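PDB 4C65: ochratoxinase from Aspergillus niger, which hydrolyses the amide bond of ochratoxin A to release L-phenylalanine, acting as a zinc-dependent carboxypeptidase of the amidohydrolase superfamily. Local coordinates for residues I181-R193 / F223-R237. Sequence-based numbering, arbitrary orientation.
Sequences IADGVEEVRRAVR and FSPEELKVIVEEAAR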
ATOM      1  N   ILE A 181       6.894  13.551 -12.349  1.00 15.96           N
ATOM      2  CA  ILE A 181       6.481  12.746 -13.488  1.00 15.60           C
ATOM      3  C   ILE A 181       4.964  12.632 -13.528  1.00 15.32           C
ATOM      4  O   ILE A 181       4.316  12.239 -12.546  1.00 15.26           O
ATOM      5  CB  ILE A 181       7.067  11.320 -13.413  1.00 15.75           C
ATOM      6  CG1 ILE A 181       8.573  11.311 -13.162  1.00 15.89           C
ATOM      7  CG2 ILE A 181       6.585  10.515 -14.593  1.00 15.93           C
ATOM      8  CD1 ILE A 181       9.469  11.505 -14.305  1.00 16.28           C
ATOM      9  N   ALA A 182       4.391  12.960 -14.676  1.00 15.01           N
ATOM     10  CA  ALA A 182       2.949  12.897 -14.838  1.00 15.04           C
ATOM     11  C   ALA A 182       2.622  12.490 -16.266  1.00 15.30           C
ATOM     12  O   ALA A 182       3.237  12.990 -17.208  1.00 15.66           O
ATOM     13  CB  ALA A 182       2.302  14.247 -14.496  1.00 14.54           C
ATOM     14  N   ASP A 183       1.626  11.625 -16.419  1.00 15.18           N
ATOM     15  CA  ASP A 183       1.227  11.150 -17.718  1.00 15.56           C
ATOM     16  C   ASP A 183      -0.282  11.281 -17.897  1.00 15.50           C
ATOM     17  O   ASP A 183      -1.062  10.682 -17.152  1.00 15.26           O
ATOM     18  CB  ASP A 183       1.627   9.693 -17.894  1.00 16.08           C
ATOM     19  CG  ASP A 183       3.124   9.489 -17.845  1.00 16.25           C
ATOM     20  OD1 ASP A 183       3.843  10.019 -18.715  1.00 16.44           O
ATOM     21  OD2 ASP A 183       3.594   8.828 -16.895  1.00 16.31           O
ATOM     22  N   GLY A 184      -0.683  12.039 -18.913  1.00 15.46           N
ATOM     23  CA  GLY A 184      -2.091  12.242 -19.199  1.00 15.79           C
ATOM     24  C   GLY A 184      -2.635  13.527 -18.604  1.00 15.63           C
ATOM     25  O   GLY A 184      -2.084  14.071 -17.656  1.00 15.51           O
ATOM     26  N   VAL A 185      -3.710  14.021 -19.205  1.00 15.92           N
ATOM     27  CA  VAL A 185      -4.356  15.248 -18.801  1.00 15.81           C
ATOM     28  C   VAL A 185      -4.692  15.275 -17.307  1.00 15.60           C
ATOM     29  O   VAL A 185      -4.548  16.309 -16.671  1.00 15.37           O
ATOM     30  CB  VAL A 185      -5.628  15.469 -19.648  1.00 16.22           C
ATOM     31  CG1 VAL A 185      -6.603  16.419 -18.972  1.00 16.20           C
ATOM     32  CG2 VAL A 185      -5.241  15.988 -21.032  1.00 16.55           C
ATOM     33  N   GLU A 186      -5.188  14.169 -16.766  1.00 15.96           N
ATOM     34  CA  GLU A 186      -5.615  14.137 -15.371  1.00 16.08           C
ATOM     35  C   GLU A 186      -4.412  14.374 -14.477  1.00 15.48           C
ATOM     36  O   GLU A 186      -4.426  15.250 -13.622  1.00 15.25           O
ATOM     37  CB  GLU A 186      -6.298  12.807 -15.005  1.00 16.71           C
ATOM     38  CG  GLU A 186      -7.499  12.431 -15.871  1.00 17.48           C
ATOM     39  CD  GLU A 186      -8.563  13.526 -15.923  1.00 17.86           C
ATOM     40  OE1 GLU A 186      -9.248  13.758 -14.900  1.00 17.85           O
ATOM     41  OE2 GLU A 186      -8.722  14.143 -16.995  1.00 18.20           O
ATOM     42  N   GLU A 187      -3.369  13.584 -14.679  1.00 15.25           N
ATOM     43  CA  GLU A 187      -2.192  13.677 -13.829  1.00 14.92           C
ATOM     44  C   GLU A 187      -1.487  15.018 -13.968  1.00 14.60           C
ATOM     45  O   GLU A 187      -0.950  15.537 -12.980  1.00 14.54           O
ATOM     46  CB  GLU A 187      -1.207  12.530 -14.101  1.00 14.89           C
ATOM     47  CG  GLU A 187      -1.679  11.186 -13.565  1.00 15.02           C
ATOM     48  CD  GLU A 187      -0.617  10.099 -13.641  1.00 15.15           C
ATOM     49  OE1 GLU A 187       0.566  10.371 -13.986  1.00 14.98           O
ATOM     50  OE2 GLU A 187      -0.965   8.946 -13.351  1.00 15.48           O
ATOM     51  N   VAL A 188      -1.469  15.590 -15.163  1.00 14.51           N
ATOM     52  CA  VAL A 188      -0.709  16.837 -15.335  1.00 14.22           C
ATOM     53  C   VAL A 188      -1.399  17.995 -14.610  1.00 13.99           C
ATOM     54  O   VAL A 188      -0.717  18.939 -14.181  1.00 13.60           O
ATOM     55  CB  VAL A 188      -0.345  17.215 -16.787  1.00 14.30           C
ATOM     56  CG1 VAL A 188       0.585  16.189 -17.409  1.00 14.49           C
ATOM     57  CG2 VAL A 188      -1.581  17.413 -17.639  1.00 14.78           C
ATOM     58  N   ARG A 189      -2.716  17.920 -14.442  1.00 13.84           N
ATOM     59  CA  ARG A 189      -3.384  18.941 -13.659  1.00 13.85           C
ATOM     60  C   ARG A 189      -2.836  18.926 -12.255  1.00 13.34           C
ATOM     61  O   ARG A 189      -2.497  19.971 -11.720  1.00 13.22           O
ATOM     62  CB  ARG A 189      -4.893  18.750 -13.624  1.00 14.25           C
ATOM     63  CG  ARG A 189      -5.606  19.094 -14.930  1.00 14.57           C
ATOM     64  CD  ARG A 189      -7.102  19.132 -14.685  1.00 14.84           C
ATOM     65  NE  ARG A 189      -7.861  19.109 -15.926  1.00 15.09           N
ATOM     66  CZ  ARG A 189      -8.074  20.163 -16.693  1.00 15.15           C
ATOM     67  NH1 ARG A 189      -7.535  21.344 -16.397  1.00 14.98           N
ATOM     68  NH2 ARG A 189      -8.814  20.015 -17.789  1.00 15.65           N
ATOM     69  N   ARG A 190      -2.781  17.754 -11.644  1.00 13.36           N
ATOM     70  CA  ARG A 190      -2.240  17.682 -10.292  1.00 13.21           C
ATOM     71  C   ARG A 190      -0.779  18.122 -10.262  1.00 12.74           C
ATOM     72  O   ARG A 190      -0.373  18.861  -9.356  1.00 12.83           O
ATOM     73  CB  ARG A 190      -2.426  16.303  -9.662  1.00 13.30           C
ATOM     74  CG  ARG A 190      -1.725  16.232  -8.299  1.00 13.36           C
ATOM     75  CD  ARG A 190      -2.488  15.478  -7.229  1.00 13.36           C
ATOM     76  NE  ARG A 190      -2.856  14.143  -7.655  1.00 13.42           N
ATOM     77  CZ  ARG A 190      -4.093  13.670  -7.711  1.00 13.86           C
ATOM     78  NH1 ARG A 190      -5.143  14.400  -7.387  1.00 14.08           N
ATOM     79  NH2 ARG A 190      -4.286  12.436  -8.125  1.00 14.28           N
ATOM     80  N   ALA A 191      -0.011  17.725 -11.272  1.00 12.60           N
ATOM     81  CA  ALA A 191       1.386  18.070 -11.331  1.00 12.52           C
ATOM     82  C   ALA A 191       1.612  19.558 -11.221  1.00 12.25           C
ATOM     83  O   ALA A 191       2.445  19.994 -10.425  1.00 12.14           O
ATOM     84  CB  ALA A 191       2.024  17.542 -12.602  1.00 12.85           C
ATOM     85  N   VAL A 192       0.886  20.343 -12.022  1.00 12.44           N
ATOM     86  CA  VAL A 192       1.019  21.797 -11.964  1.00 12.15           C
ATOM     87  C   VAL A 192       0.583  22.295 -10.577  1.00 11.93           C
ATOM     88  O   VAL A 192       1.271  23.100  -9.949  1.00 11.57           O
ATOM     89  CB  VAL A 192       0.185  22.488 -13.048  1.00 12.43           C
ATOM     90  CG1 VAL A 192       0.226  24.004 -12.865  1.00 12.51           C
ATOM     91  CG2 VAL A 192       0.704  22.137 -14.426  1.00 12.59           C
ATOM     92  N   ARG A 193      -0.559  21.794 -10.101  1.00 11.99           N
ATOM     93  CA  ARG A 193      -1.112  22.239  -8.831  1.00 12.15           C
ATOM     94  C   ARG A 193      -0.167  21.949  -7.662  1.00 11.93           C
ATOM     95  O   ARG A 193      -0.030  22.764  -6.761  1.00 12.06           O
ATOM     96  CB  ARG A 193      -2.467  21.602  -8.609  1.00 12.44           C
ATOM     97  CG  ARG A 193      -3.525  22.143  -9.550  1.00 12.71           C
ATOM     98  CD  ARG A 193      -4.773  21.267  -9.604  1.00 13.07           C
ATOM     99  NE  ARG A 193      -5.673  21.736 -10.663  1.00 13.33           N
ATOM    100  CZ  ARG A 193      -6.905  21.286 -10.872  1.00 13.51           C
ATOM    101  NH1 ARG A 193      -7.434  20.378 -10.095  1.00 13.63           N
ATOM    102  NH2 ARG A 193      -7.620  21.798 -11.847  1.00 13.96           N
ATOM    103  N   PHE A 223       5.623  15.197 -24.023  1.00 13.66           N
ATOM    104  CA  PHE A 223       4.213  15.469 -23.694  1.00 13.65           C
ATOM    105  C   PHE A 223       3.404  15.568 -24.989  1.00 14.02           C
ATOM    106  O   PHE A 223       3.926  15.920 -26.029  1.00 13.85           O
ATOM    107  CB  PHE A 223       4.037  16.752 -22.867  1.00 13.34           C
ATOM    108  CG  PHE A 223       4.338  16.587 -21.393  1.00 13.49           C
ATOM    109  CD1 PHE A 223       3.599  15.711 -20.620  1.00 14.23           C
ATOM    110  CD2 PHE A 223       5.313  17.366 -20.771  1.00 13.37           C
ATOM    111  CE1 PHE A 223       3.847  15.590 -19.265  1.00 14.67           C
ATOM    112  CE2 PHE A 223       5.570  17.236 -19.423  1.00 13.81           C
ATOM    113  CZ  PHE A 223       4.843  16.345 -18.681  1.00 14.47           C
ATOM    114  N   SER A 224       2.123  15.239 -24.907  1.00 15.08           N
ATOM    115  CA  SER A 224       1.198  15.453 -25.989  1.00 16.04           C
ATOM    116  C   SER A 224       0.820  16.925 -26.011  1.00 16.31           C
ATOM    117  O   SER A 224       0.867  17.576 -24.986  1.00 15.85           O
ATOM    118  CB  SER A 224      -0.069  14.621 -25.772  1.00 17.79           C
ATOM    119  OG  SER A 224      -0.786  15.060 -24.643  1.00 18.23           O
ATOM    120  N   PRO A 225       0.361  17.421 -27.169  1.00 17.50           N
ATOM    121  CA  PRO A 225      -0.239  18.757 -27.205  1.00 18.61           C
ATOM    122  C   PRO A 225      -1.403  18.922 -26.220  1.00 20.37           C
ATOM    123  O   PRO A 225      -1.555  19.987 -25.662  1.00 21.06           O
ATOM    124  CB  PRO A 225      -0.727  18.896 -28.660  1.00 20.17           C
ATOM    125  CG  PRO A 225       0.143  17.979 -29.444  1.00 19.12           C
ATOM    126  CD  PRO A 225       0.451  16.818 -28.511  1.00 18.11           C
ATOM    127  N   GLU A 226      -2.212  17.886 -26.022  1.00 21.17           N
ATOM    128  CA  GLU A 226      -3.315  17.931 -25.059  1.00 21.34           C
ATOM    129  C   GLU A 226      -2.786  18.188 -23.612  1.00 20.28           C
ATOM    130  O   GLU A 226      -3.335  19.010 -22.877  1.00 19.92           O
ATOM    131  CB  GLU A 226      -4.105  16.616 -25.057  1.00 22.57           C
ATOM    132  CG  GLU A 226      -4.698  16.183 -26.396  1.00 24.12           C
ATOM    133  CD  GLU A 226      -3.756  15.335 -27.274  1.00 24.60           C
ATOM    134  OE1 GLU A 226      -2.653  15.793 -27.640  1.00 23.68           O
ATOM    135  OE2 GLU A 226      -4.136  14.182 -27.581  1.00 25.94           O
ATOM    136  N   GLU A 227      -1.736  17.487 -23.207  1.00 19.88           N
ATOM    137  CA  GLU A 227      -1.161  17.711 -21.890  1.00 19.01           C
ATOM    138  C   GLU A 227      -0.555  19.100 -21.771  1.00 18.42           C
ATOM    139  O   GLU A 227      -0.777  19.788 -20.772  1.00 17.63           O
ATOM    140  CB  GLU A 227      -0.090  16.670 -21.578  1.00 18.90           C
ATOM    141  CG  GLU A 227      -0.644  15.298 -21.247  1.00 19.63           C
ATOM    142  CD  GLU A 227       0.355  14.202 -21.501  1.00 20.06           C
ATOM    143  OE1 GLU A 227       0.669  13.982 -22.684  1.00 20.44           O
ATOM    144  OE2 GLU A 227       0.836  13.559 -20.523  1.00 19.89           O
ATOM    145  N   LEU A 228       0.191  19.523 -22.795  1.00 19.01           N
ATOM    146  CA  LEU A 228       0.848  20.823 -22.745  1.00 18.70           C
ATOM    147  C   LEU A 228      -0.168  21.965 -22.615  1.00 19.03           C
ATOM    148  O   LEU A 228       0.049  22.897 -21.866  1.00 18.61           O
ATOM    149  CB  LEU A 228       1.745  21.045 -23.964  1.00 18.97           C
ATOM    150  CG  LEU A 228       3.037  20.230 -24.062  1.00 18.87           C
ATOM    151  CD1 LEU A 228       3.702  20.470 -25.413  1.00 19.44           C
ATOM    152  CD2 LEU A 228       3.978  20.592 -22.927  1.00 18.07           C
ATOM    153  N   LYS A 229      -1.275  21.876 -23.324  1.00 20.11           N
ATOM    154  CA  LYS A 229      -2.299  22.904 -23.254  1.00 20.61           C
ATOM    155  C   LYS A 229      -2.891  22.988 -21.843  1.00 19.79           C
ATOM    156  O   LYS A 229      -3.096  24.068 -21.318  1.00 19.08           O
ATOM    157  CB  LYS A 229      -3.391  22.614 -24.284  1.00 22.61           C
ATOM    158  CG  LYS A 229      -4.528  23.614 -24.323  1.00 24.24           C
ATOM    159  CD  LYS A 229      -5.486  23.243 -25.441  1.00 26.90           C
ATOM    160  CE  LYS A 229      -6.663  24.218 -25.569  1.00 28.93           C
ATOM    161  NZ  LYS A 229      -7.964  23.641 -25.063  1.00 30.57           N
ATOM    162  N   VAL A 230      -3.216  21.835 -21.271  1.00 19.73           N
ATOM    163  CA  VAL A 230      -3.729  21.771 -19.909  1.00 19.40           C
ATOM    164  C   VAL A 230      -2.722  22.344 -18.910  1.00 18.05           C
ATOM    165  O   VAL A 230      -3.065  23.186 -18.097  1.00 17.69           O
ATOM    166  CB  VAL A 230      -4.145  20.329 -19.539  1.00 19.95           C
ATOM    167  CG1 VAL A 230      -4.338  20.157 -18.048  1.00 19.68           C
ATOM    168  CG2 VAL A 230      -5.414  19.969 -20.283  1.00 21.20           C
ATOM    169  N   ILE A 231      -1.465  21.945 -19.022  1.00 17.34           N
ATOM    170  CA  ILE A 231      -0.434  22.533 -18.198  1.00 16.27           C
ATOM    171  C   ILE A 231      -0.415  24.066 -18.283  1.00 15.88           C
ATOM    172  O   ILE A 231      -0.369  24.752 -17.251  1.00 15.67           O
ATOM    173  CB  ILE A 231       0.954  21.975 -18.535  1.00 15.83           C
ATOM    174  CG1 ILE A 231       1.042  20.531 -18.041  1.00 16.21           C
ATOM    175  CG2 ILE A 231       2.038  22.794 -17.852  1.00 14.94           C
ATOM    176  CD1 ILE A 231       2.181  19.750 -18.646  1.00 16.31           C
ATOM    177  N   VAL A 232      -0.432  24.609 -19.492  1.00 15.93           N
ATOM    178  CA  VAL A 232      -0.449  26.069 -19.685  1.00 15.62           C
ATOM    179  C   VAL A 232      -1.695  26.705 -19.055  1.00 15.95           C
ATOM    180  O   VAL A 232      -1.603  27.744 -18.406  1.00 15.78           O
ATOM    181  CB  VAL A 232      -0.303  26.441 -21.183  1.00 16.05           C
ATOM    182  CG1 VAL A 232      -0.622  27.918 -21.423  1.00 16.18           C
ATOM    183  CG2 VAL A 232       1.105  26.125 -21.653  1.00 15.64           C
ATOM    184  N   GLU A 233      -2.853  26.075 -19.241  1.00 16.90           N
ATOM    185  CA  GLU A 233      -4.119  26.559 -18.678  1.00 17.60           C
ATOM    186  C   GLU A 233      -4.099  26.541 -17.151  1.00 17.22           C
ATOM    187  O   GLU A 233      -4.593  27.459 -16.500  1.00 17.08           O
ATOM    188  CB  GLU A 233      -5.288  25.727 -19.191  1.00 18.53           C
ATOM    189  CG  GLU A 233      -5.622  26.002 -20.641  1.00 19.29           C
ATOM    190  CD  GLU A 233      -6.525  24.929 -21.251  1.00 20.43           C
ATOM    191  OE1 GLU A 233      -6.718  23.868 -20.596  1.00 20.57           O
ATOM    192  OE2 GLU A 233      -7.037  25.151 -22.376  1.00 21.25           O
ATOM    193  N   GLU A 234      -3.569  25.463 -16.587  1.00 17.17           N
ATOM    194  CA  GLU A 234      -3.441  25.354 -15.137  1.00 16.85           C
ATOM    195  C   GLU A 234      -2.550  26.461 -14.602  1.00 16.10           C
ATOM    196  O   GLU A 234      -2.913  27.106 -13.637  1.00 16.48           O
ATOM    197  CB  GLU A 234      -2.874  24.002 -14.734  1.00 16.73           C
ATOM    198  CG  GLU A 234      -3.869  22.864 -14.846  1.00 17.72           C
ATOM    199  CD  GLU A 234      -5.048  23.032 -13.940  1.00 18.24           C
ATOM    200  OE1 GLU A 234      -4.836  23.495 -12.802  1.00 18.29           O
ATOM    201  OE2 GLU A 234      -6.177  22.689 -14.356  1.00 19.20           O
ATOM    202  N   ALA A 235      -1.395  26.677 -15.219  1.00 15.49           N
ATOM    203  CA  ALA A 235      -0.493  27.746 -14.778  1.00 14.73           C
ATOM    204  C   ALA A 235      -1.168  29.114 -14.872  1.00 14.99           C
ATOM    205  O   ALA A 235      -1.164  29.872 -13.917  1.00 14.46           O
ATOM    206  CB  ALA A 235       0.769  27.744 -15.600  1.00 14.17           C
ATOM    207  N   ALA A 236      -1.796  29.357 -16.019  1.00 15.70           N
ATOM    208  CA  ALA A 236      -2.460  30.611 -16.313  1.00 16.34           C
ATOM    209  C   ALA A 236      -3.544  30.986 -15.314  1.00 17.21           C
ATOM    210  O   ALA A 236      -3.720  32.157 -15.009  1.00 17.80           O
ATOM    211  CB  ALA A 236      -3.037  30.571 -17.708  1.00 16.98           C
ATOM    212  N   ARG A 237      -4.286  30.008 -14.809  1.00 17.94           N
ATOM    213  CA  ARG A 237      -5.375  30.289 -13.868  1.00 18.84           C
ATOM    214  C   ARG A 237      -4.870  30.869 -12.544  1.00 18.48           C
ATOM    215  O   ARG A 237      -5.584  31.594 -11.887  1.00 18.92           O
ATOM    216  CB  ARG A 237      -6.219  29.047 -13.654  1.00 19.91           C
ATOM    217  CG  ARG A 237      -7.589  29.321 -13.073  1.00 21.53           C
ATOM    218  CD  ARG A 237      -8.580  28.294 -13.535  1.00 22.84           C
ATOM    219  NE  ARG A 237      -8.024  26.997 -13.253  1.00 22.98           N
ATOM    220  CZ  ARG A 237      -7.791  26.030 -14.133  1.00 23.29           C
ATOM    221  NH1 ARG A 237      -8.118  26.109 -15.427  1.00 24.03           N
ATOM    222  NH2 ARG A 237      -7.229  24.937 -13.669  1.00 23.32           N
TER
HETATM  223  O   HOH W   1      -8.006  23.297 -18.267  1.00  7.05           O
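V188, V192, V230 and I231 form the apolar seam between two neighbouring helices of the amidohydrolase TIM barrel, 185-198 (here 185-193) and 225-237, a worked example of near-parallel helix packing (segment crossing angle -32°, segment axes 9.1 Å apart at closest approach). V192 CG2 meets I231 CG2 at 3.7 Å, while CG1, anti to the backbone N (chi1 174°), lies against E234 CB. V188 sets CB on I231 CG1 and CG2 on V230 CG1. Beneath the seam, V192 and I231 also touch barrel strand 203-206, which carries the zinc ligand K204.

Polar bonds gather where the two helices start. S224 OG accepts from E227 N and S224 N gives to E227 OE1, a capping box; E227 OE2 accepts a nearly straight bond from G184 N (2.7 Å), which comes from above the carboxylate plane. One glutamate thus ties together both helix starts; its OE1 also salt-bridges R193 of one neighbouring subunit.

R189, R193, E234 and R237 form a salt-bridge network. R193 grips E234 side-on, NE to OE1 (2.9 Å) and NH2 to OE2, while its NH1 salt-bridges D183 of a different subunit. E234 OE2 joins the two arginines, for R189 NH1, reaching past V230 CG1 over one guanidinium face, takes its anti lone pair at 2.8 Å, the R189 guanidinium and E234 carboxylate planes 82° apart.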